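Local coordinates for protein guanine nucleotide exchange factor SRM1 (Saccharomyces cerevisiae, PDB 3OF7) that promotes the exchange of GDP for GTP on the small GTPases GSP1 and GSP2, binds chromatin and controls RNA metabolism and transport, at residues 244-247 and 248-251. Sequence-based numbering, arbitrary orientation.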
loop_
_atom_site.group_PDB
_atom_site.type_symbol
_atom_site.label_atom_id
_atom_site.label_comp_id
_atom_site.label_asym_id
_atom_site.label_seq_id
_atom_site.Cartn_x
_atom_site.Cartn_y
_atom_site.Cartn_z
ATOM N N PHE A 244 2.678 -2.210 -28.699
ATOM C CA PHE A 244 3.450 -3.182 -27.910
ATOM C C PHE A 244 2.932 -3.344 -26.465
ATOM O O PHE A 244 3.496 -4.111 -25.681
ATOM C CB PHE A 244 4.945 -2.818 -27.914
ATOM C CG PHE A 244 5.574 -2.825 -29.294
ATOM C CD1 PHE A 244 5.876 -4.024 -29.929
ATOM C CD2 PHE A 244 5.859 -1.629 -29.950
ATOM C CE1 PHE A 244 6.454 -4.037 -31.210
ATOM C CE2 PHE A 244 6.435 -1.629 -31.227
ATOM C CZ PHE A 244 6.730 -2.835 -31.856
ATOM N N ARG A 245 1.844 -2.647 -26.135
ATOM C CA ARG A 245 1.288 -2.669 -24.770
ATOM C C ARG A 245 0.734 -4.026 -24.335
ATOM O O ARG A 245 0.758 -4.348 -23.149
ATOM C CB ARG A 245 0.240 -1.569 -24.590
ATOM C CG ARG A 245 0.852 -0.175 -24.574
ATOM C CD ARG A 245 -0.213 0.896 -24.553
ATOM N NE ARG A 245 -0.882 0.994 -23.262
ATOM C CZ ARG A 245 -2.123 1.450 -23.095
ATOM N NH1 ARG A 245 -2.847 1.838 -24.143
ATOM N NH2 ARG A 245 -2.650 1.506 -21.875
ATOM N N LEU A 246 0.234 -4.819 -25.274
ATOM C CA LEU A 246 -0.223 -6.158 -24.931
ATOM C C LEU A 246 0.848 -7.217 -25.200
ATOM O O LEU A 246 0.987 -8.171 -24.428
ATOM C CB LEU A 246 -1.537 -6.509 -25.640
ATOM C CG LEU A 246 -2.803 -5.788 -25.155
ATOM C CD1 LEU A 246 -4.018 -6.181 -25.996
ATOM C CD2 LEU A 246 -3.075 -6.054 -23.679
ATOM N N LYS A 247 1.604 -7.040 -26.285
ATOM C CA LYS A 247 2.709 -7.952 -26.612
ATOM C C LYS A 247 3.695 -8.081 -25.454
ATOM O O LYS A 247 4.281 -9.149 -25.251
ATOM C CB LYS A 247 3.440 -7.497 -27.881
ATOM C CG LYS A 247 2.681 -7.779 -29.183
ATOM C CD LYS A 247 3.361 -7.067 -30.376
ATOM C CE LYS A 247 2.501 -7.151 -31.642
ATOM N NZ LYS A 247 3.053 -6.317 -32.757
ATOM N N THR A 248 3.855 -6.999 -24.686
ATOM C CA THR A 248 4.840 -6.956 -23.606
ATOM C C THR A 248 4.205 -6.884 -22.203
ATOM O O THR A 248 4.870 -6.497 -21.248
ATOM C CB THR A 248 5.841 -5.790 -23.778
ATOM O OG1 THR A 248 5.171 -4.533 -23.593
ATOM C CG2 THR A 248 6.521 -5.825 -25.164
ATOM N N LEU A 249 2.935 -7.267 -22.096
ATOM C CA LEU A 249 2.211 -7.249 -20.818
ATOM C C LEU A 249 2.539 -8.497 -19.986
ATOM O O LEU A 249 1.711 -9.399 -19.827
ATOM C CB LEU A 249 0.698 -7.087 -21.044
ATOM C CG LEU A 249 -0.230 -6.879 -19.836
ATOM C CD1 LEU A 249 0.063 -5.537 -19.149
ATOM C CD2 LEU A 249 -1.684 -6.938 -20.260
ATOM N N ASP A 250 3.771 -8.528 -19.486
ATOM C CA ASP A 250 4.264 -9.580 -18.586
ATOM C C ASP A 250 5.459 -9.020 -17.818
ATOM O O ASP A 250 6.106 -8.079 -18.294
ATOM C CB ASP A 250 4.639 -10.865 -19.348
ATOM C CG ASP A 250 5.682 -10.630 -20.419
ATOM O OD1 ASP A 250 5.299 -10.246 -21.540
ATOM O OD2 ASP A 250 6.882 -10.827 -20.138
ATOM N N PRO A 251 5.769 -9.581 -16.626
ATOM C CA PRO A 251 6.802 -8.936 -15.802
ATOM C C PRO A 251 8.161 -8.918 -16.491
ATOM O O PRO A 251 8.620 -9.954 -16.964
ATOM C CB PRO A 251 6.841 -9.804 -14.527
ATOM C CG PRO A 251 5.491 -10.449 -14.475
ATOM C CD PRO A 251 5.147 -10.717 -15.927
HETATM O O HOH W 1 3.272 -3.664 -21.504
#
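Thr248 grips the carbonyl oxygen of Phe244 twice. Its hydroxyl OG1 donates to Phe244 O at 2.7 Å, and its backbone N donates to the same oxygen, N to O 3.1 Å, through a rather bent bond (N-H...O 139°). The two donors come from opposite faces of the carbonyl plane, each tilted about 30° from it. The hydroxyl can fold back this way because OG1 sits between the backbone N and the carbonyl carbon (chi1 68°); CG2 then lies beside the backbone N and rests 3.5 Å from Phe244 O. A water donates both to Thr248 OG1, 3.0 Å away, and to Arg245 O at 3.1 Å, tying the hydroxyl to the next carbonyl along the chain.

One step further on, Leu249 N bonds to Leu246 O in a type I turn from Leu246 to Leu249, though the position of that oxygen, and so the bond's exact length, is less certain. The side chains of Leu246 and Leu249 run alongside each other in the same direction, their CD2 methyls 3.8 Å apart, and both reach Leu182 of strand 180-183. At the outer ends, Arg245 pairs with Glu242, while Asp250 forms a salt bridge with Arg252 and a hydrogen bond with Gln186.

An inverse gamma turn follows, with Leu249 in the middle, spanned by a weak bond from Asp250 N to Thr248 O. Both turns precede strand 252-253, an edge strand of a four-stranded antiparallel blade of the RCC1-like beta-propeller.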